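Uncharacterized protein yqbN (PDB 3KLU) is of unknown function but probably acts as a phage XkdN-like tail assembly chaperone. Local coordinates at residues R80-R84 / E107-E111; P43-I49 / E88-P93. The contacts are given in a common frame with arbitrary orientation. Residues are numbered along the deposited sequence.

Contact 1: residues R80-R84 / E107-E111; sequences RFYAR and EDPVE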
loop_
_atom_site.group_PDB
_atom_site.type_symbol
_atom_site.label_atom_id
_atom_site.label_comp_id
_atom_site.label_asym_id
_atom_site.label_seq_id
_atom_site.Cartn_x
_atom_site.Cartn_y
_atom_site.Cartn_z
ATOM N N ARG A 80 5.538 5.036 11.117
ATOM C CA ARG A 80 6.178 3.876 10.567
ATOM C C ARG A 80 5.175 2.784 10.234
ATOM O O ARG A 80 5.262 2.129 9.204
ATOM C CB ARG A 80 7.165 3.370 11.585
ATOM C CG ARG A 80 7.966 2.250 11.111
ATOM C CD ARG A 80 9.018 2.755 10.200
ATOM N NE ARG A 80 9.717 1.629 9.607
ATOM C CZ ARG A 80 10.644 1.743 8.670
ATOM N NH1 ARG A 80 10.983 2.948 8.228
ATOM N NH2 ARG A 80 11.209 0.647 8.172
ATOM N N PHE A 81 4.239 2.580 11.151
ATOM C CA PHE A 81 3.167 1.599 11.027
ATOM C C PHE A 81 2.370 1.849 9.753
ATOM O O PHE A 81 2.206 0.954 8.926
ATOM C CB PHE A 81 2.264 1.727 12.254
ATOM C CG PHE A 81 0.986 0.957 12.171
ATOM C CD1 PHE A 81 0.988 -0.388 11.862
ATOM C CD2 PHE A 81 -0.224 1.581 12.472
ATOM C CE1 PHE A 81 -0.196 -1.118 11.857
ATOM C CE2 PHE A 81 -1.422 0.867 12.471
ATOM C CZ PHE A 81 -1.410 -0.497 12.162
ATOM N N TYR A 82 1.903 3.075 9.578
ATOM C CA TYR A 82 1.121 3.401 8.402
ATOM C C TYR A 82 1.911 3.301 7.108
ATOM O O TYR A 82 1.406 2.851 6.079
ATOM C CB TYR A 82 0.520 4.798 8.565
ATOM C CG TYR A 82 -0.462 4.839 9.694
ATOM C CD1 TYR A 82 -1.336 3.781 9.887
ATOM C CD2 TYR A 82 -0.531 5.925 10.574
ATOM C CE1 TYR A 82 -2.263 3.782 10.920
ATOM C CE2 TYR A 82 -1.467 5.941 11.627
ATOM C CZ TYR A 82 -2.332 4.851 11.783
ATOM O OH TYR A 82 -3.284 4.795 12.783
ATOM N N ALA A 83 3.169 3.707 7.176
ATOM C CA ALA A 83 4.018 3.679 6.006
ATOM C C ALA A 83 4.174 2.228 5.565
ATOM O O ALA A 83 4.070 1.914 4.369
ATOM C CB ALA A 83 5.392 4.314 6.321
ATOM N N ARG A 84 4.429 1.344 6.525
ATOM C CA ARG A 84 4.596 -0.055 6.191
ATOM C C ARG A 84 3.297 -0.560 5.562
ATOM O O ARG A 84 3.330 -1.320 4.613
ATOM C CB ARG A 84 4.914 -0.883 7.437
ATOM C CG ARG A 84 5.916 -0.291 8.398
ATOM C CD ARG A 84 7.337 -0.728 8.143
ATOM N NE ARG A 84 7.458 -2.156 7.843
ATOM C CZ ARG A 84 7.323 -3.144 8.719
ATOM N NH1 ARG A 84 7.051 -2.889 9.995
ATOM N NH2 ARG A 84 7.484 -4.401 8.315
ATOM N N GLU A 107 17.799 -0.071 1.834
ATOM C CA GLU A 107 17.095 -1.331 1.998
ATOM C C GLU A 107 15.768 -1.122 2.719
ATOM O O GLU A 107 14.977 -2.060 2.876
ATOM C CB GLU A 107 17.975 -2.315 2.756
ATOM C CG GLU A 107 19.174 -2.743 1.983
ATOM C CD GLU A 107 18.815 -3.497 0.729
ATOM O OE1 GLU A 107 18.066 -4.484 0.817
ATOM O OE2 GLU A 107 19.282 -3.100 -0.355
ATOM N N ASP A 108 15.523 0.114 3.135
ATOM C CA ASP A 108 14.284 0.450 3.827
ATOM C C ASP A 108 13.212 0.828 2.807
ATOM O O ASP A 108 13.264 1.917 2.211
ATOM C CB ASP A 108 14.506 1.611 4.775
ATOM C CG ASP A 108 13.325 1.837 5.694
ATOM O OD1 ASP A 108 12.351 1.052 5.613
ATOM O OD2 ASP A 108 13.374 2.805 6.492
ATOM N N PRO A 109 12.228 -0.073 2.596
ATOM C CA PRO A 109 11.135 0.134 1.647
ATOM C C PRO A 109 10.383 1.439 1.895
ATOM O O PRO A 109 9.875 2.049 0.951
ATOM C CB PRO A 109 10.256 -1.108 1.833
ATOM C CG PRO A 109 11.207 -2.130 2.406
ATOM C CD PRO A 109 12.028 -1.321 3.359
ATOM N N VAL A 110 10.319 1.881 3.140
ATOM C CA VAL A 110 9.639 3.133 3.449
ATOM C C VAL A 110 10.493 4.314 2.968
ATOM O O VAL A 110 9.973 5.356 2.554
ATOM C CB VAL A 110 9.390 3.270 4.969
ATOM C CG1 VAL A 110 8.926 4.704 5.309
ATOM C CG2 VAL A 110 8.332 2.228 5.413
ATOM N N GLU A 111 11.802 4.146 3.001
ATOM C CA GLU A 111 12.719 5.210 2.547
ATOM C C GLU A 111 12.666 5.194 1.005
ATOM O O GLU A 111 12.677 6.240 0.357
ATOM C CB GLU A 111 14.145 4.918 3.069
ATOM C CG GLU A 111 15.187 6.001 2.883
ATOM C CD GLU A 111 14.724 7.376 3.303
ATOM O OE1 GLU A 111 14.024 7.531 4.338
ATOM O OE2 GLU A 111 15.091 8.326 2.578
#

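Contact 2: residues P43-I49 / E88-P93; sequences PFIFKAI and ETTVYP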
loop_
_atom_site.group_PDB
_atom_site.type_symbol
_atom_site.label_atom_id
_atom_site.label_comp_id
_atom_site.label_asym_id
_atom_site.label_seq_id
_atom_site.Cartn_x
_atom_site.Cartn_y
_atom_site.Cartn_z
ATOM N N PRO A 43 -0.196 4.985 -13.359
ATOM C CA PRO A 43 -0.865 4.987 -12.048
ATOM C C PRO A 43 -0.341 3.925 -11.090
ATOM O O PRO A 43 0.220 2.914 -11.509
ATOM C CB PRO A 43 -2.336 4.752 -12.402
ATOM C CG PRO A 43 -2.241 3.860 -13.607
ATOM C CD PRO A 43 -1.103 4.460 -14.406
ATOM N N PHE A 44 -0.498 4.186 -9.799
ATOM C CA PHE A 44 -0.096 3.217 -8.802
ATOM C C PHE A 44 -1.245 2.222 -8.713
ATOM O O PHE A 44 -2.405 2.593 -8.911
ATOM C CB PHE A 44 0.031 3.884 -7.450
ATOM C CG PHE A 44 1.362 4.460 -7.187
ATOM C CD1 PHE A 44 2.082 5.061 -8.193
ATOM C CD2 PHE A 44 1.871 4.452 -5.911
ATOM C CE1 PHE A 44 3.328 5.671 -7.912
ATOM C CE2 PHE A 44 3.111 5.054 -5.608
ATOM C CZ PHE A 44 3.836 5.664 -6.612
ATOM N N ILE A 45 -0.914 0.965 -8.419
ATOM C CA ILE A 45 -1.911 -0.069 -8.225
ATOM C C ILE A 45 -1.894 -0.454 -6.749
ATOM O O ILE A 45 -0.845 -0.901 -6.204
ATOM C CB ILE A 45 -1.603 -1.294 -9.031
ATOM C CG1 ILE A 45 -1.627 -0.942 -10.502
ATOM C CG2 ILE A 45 -2.658 -2.382 -8.753
ATOM C CD1 ILE A 45 -1.248 -2.132 -11.381
ATOM N N PHE A 46 -3.047 -0.254 -6.108
ATOM C CA PHE A 46 -3.246 -0.560 -4.697
ATOM C C PHE A 46 -4.150 -1.781 -4.573
ATOM O O PHE A 46 -4.916 -2.106 -5.501
ATOM C CB PHE A 46 -3.913 0.599 -3.958
ATOM C CG PHE A 46 -3.076 1.878 -3.908
ATOM C CD1 PHE A 46 -2.990 2.723 -5.020
ATOM C CD2 PHE A 46 -2.460 2.273 -2.722
ATOM C CE1 PHE A 46 -2.313 3.947 -4.935
ATOM C CE2 PHE A 46 -1.779 3.493 -2.627
ATOM C CZ PHE A 46 -1.705 4.328 -3.723
ATOM N N LYS A 47 -4.026 -2.465 -3.438
ATOM C CA LYS A 47 -4.826 -3.637 -3.120
ATOM C C LYS A 47 -4.693 -3.859 -1.632
ATOM O O LYS A 47 -3.607 -4.162 -1.150
ATOM C CB LYS A 47 -4.321 -4.875 -3.843
ATOM C CG LYS A 47 -5.189 -6.102 -3.594
ATOM C CD LYS A 47 -4.470 -7.355 -4.093
ATOM C CE LYS A 47 -5.447 -8.479 -4.304
ATOM N NZ LYS A 47 -6.164 -8.646 -3.025
ATOM N N ALA A 48 -5.795 -3.674 -0.910
ATOM C CA ALA A 48 -5.841 -3.861 0.543
ATOM C C ALA A 48 -5.151 -5.150 1.029
ATOM O O ALA A 48 -5.180 -6.206 0.378
ATOM C CB ALA A 48 -7.298 -3.859 1.028
ATOM N N ILE A 49 -4.504 -5.047 2.175
ATOM C CA ILE A 49 -3.870 -6.225 2.726
ATOM C C ILE A 49 -4.896 -6.821 3.705
ATOM O O ILE A 49 -6.015 -6.328 3.811
ATOM C CB ILE A 49 -2.541 -5.856 3.410
ATOM C CG1 ILE A 49 -2.783 -4.814 4.505
ATOM C CG2 ILE A 49 -1.598 -5.282 2.362
ATOM C CD1 ILE A 49 -1.606 -4.596 5.426
ATOM N N GLU A 88 2.983 -2.189 1.637
ATOM C CA GLU A 88 2.375 -3.492 1.330
ATOM C C GLU A 88 1.001 -3.423 0.588
ATOM O O GLU A 88 0.612 -4.324 -0.167
ATOM C CB GLU A 88 2.309 -4.301 2.623
ATOM C CG GLU A 88 3.711 -4.696 3.082
ATOM C CD GLU A 88 3.730 -5.459 4.411
ATOM O OE1 GLU A 88 2.709 -6.093 4.778
ATOM O OE2 GLU A 88 4.778 -5.444 5.094
ATOM N N THR A 89 0.292 -2.323 0.764
ATOM C CA THR A 89 -0.959 -2.144 0.043
ATOM C C THR A 89 -0.649 -1.728 -1.408
ATOM O O THR A 89 -1.509 -1.780 -2.281
ATOM C CB THR A 89 -1.747 -1.041 0.716
ATOM O OG1 THR A 89 -2.018 -1.462 2.051
ATOM C CG2 THR A 89 -3.019 -0.700 -0.034
ATOM N N THR A 90 0.586 -1.310 -1.666
ATOM C CA THR A 90 0.921 -0.863 -3.010
ATOM C C THR A 90 1.551 -1.942 -3.843
ATOM O O THR A 90 2.719 -2.271 -3.649
ATOM C CB THR A 90 1.842 0.362 -2.950
ATOM O OG1 THR A 90 1.168 1.412 -2.251
ATOM C CG2 THR A 90 2.186 0.854 -4.341
ATOM N N VAL A 91 0.774 -2.442 -4.804
ATOM C CA VAL A 91 1.191 -3.526 -5.688
ATOM C C VAL A 91 2.239 -3.127 -6.725
ATOM O O VAL A 91 3.153 -3.892 -7.029
ATOM C CB VAL A 91 -0.029 -4.089 -6.480
ATOM C CG1 VAL A 91 0.322 -5.420 -7.061
ATOM C CG2 VAL A 91 -1.250 -4.182 -5.586
ATOM N N TYR A 92 2.027 -1.947 -7.312
ATOM C CA TYR A 92 2.909 -1.392 -8.331
ATOM C C TYR A 92 2.890 0.108 -8.107
ATOM O O TYR A 92 1.837 0.765 -8.246
ATOM C CB TYR A 92 2.384 -1.723 -9.730
ATOM C CG TYR A 92 3.173 -1.100 -10.864
ATOM C CD1 TYR A 92 4.501 -1.478 -11.099
ATOM C CD2 TYR A 92 2.595 -0.169 -11.731
ATOM C CE1 TYR A 92 5.236 -0.967 -12.164
ATOM C CE2 TYR A 92 3.333 0.344 -12.810
ATOM C CZ TYR A 92 4.652 -0.078 -13.015
ATOM O OH TYR A 92 5.359 0.316 -14.119
ATOM N N PRO A 93 4.062 0.690 -7.774
ATOM C CA PRO A 93 5.328 -0.032 -7.630
ATOM C C PRO A 93 5.475 -0.624 -6.231
ATOM O O PRO A 93 5.007 -0.039 -5.277
ATOM C CB PRO A 93 6.352 1.071 -7.900
ATOM C CG PRO A 93 5.759 2.222 -7.110
ATOM C CD PRO A 93 4.232 2.118 -7.400
HETATM O O HOH W 1 -1.464 -5.237 -1.481
#

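Contact 1: residues R80-R84 / E107-E111
How a buried apolar side chain and a charged pair can share one small helix-helix interface is well illustrated here, where the N-cap of helix 109-116 docks against the flank of helix 78-89. V110, in the first turn of its helix, loses the most surface. It points toward the partner segment, and its CG1 lies 3.7 Å from CB of A83, the place where the two backbones come nearest, with 6.2 Å between their CA atoms. Such a short spacing is possible because alanine carries only a methyl group. Y123 of helix 120-133 touches both A83 and V110, so the pair belongs to a three-helix junction. R80 reaches across beside it: its guanidinium has V110 CG2 over one face, and NH1 comes within 3.6 Å of V110 CB. The aliphatic part of R84 adds a looser touch, while its charged end pairs with E60 instead. D108 occupies the N-cap position and does two jobs, for its OD1 accepts a weak capping bond from V110 N at 3.3 Å. The same carboxylate forms a two-pronged salt bridge with R80, NH2 to D108 OD1 at 2.8 Å and NH1 to D108 OD2 at 3.0 Å.

Contact 2: residues P43-I49 / E88-P93
A classic beta bulge marks the antiparallel pairing of strands 44-46 and 90-92, just where helix 78-89 gives way to the second strand. V91 and Y92 both face I45, whose O accepts from V91 N at 2.6 Å and from Y92 N at 3.3 Å; I45 N returns a bond to Y92 O at 2.8 Å. The extra residue, V91, has nearly helical backbone angles (-72°/-43°), and the register shifts by one, so that F46 pairs with T90. Beyond the bulge, K47 N donates to T89 O at 2.9 Å, carrying the pairing onto the helix end, and a water donates to both K47 O and E88 O. I45 and Y92 extend from one face, CD1 of I45 lying 4.0 Å from CB of Y92. On the other are F46 and T90, with W126 of helix 120-133 meeting the rings of F44 and F46. P93, which follows a cis peptide bond, sets its CD 3.4 Å from the centroid of the F44 ring, a CH-pi contact almost along the ring normal. Through backbone bonds of F44 and F46 to strand 26-28, strand 44-46 becomes the middle strand of a small three-stranded antiparallel sheet with a classic bulge.

How the contacts relate
Helix 78-89 ties the two contacts together, and they illustrate how one helix can serve different kinds of packing along its length. Contact 1 uses its first half against another helix; four residues after R84, the second segment of contact 2 begins at E88, near the end of the helix, which leads into strand 90-92. Their centres lie 14 Å apart, and the segments do not touch except as neighbours in sequence. Because the segments alternate along the chain, the two pairings cross. Helix 120-133 links them further, reaching A83 and V110 in contact 1 and F46 and T89 in contact 2. The bound manganese ion is remote, about 13 Å from the side chain of P43 in contact 2.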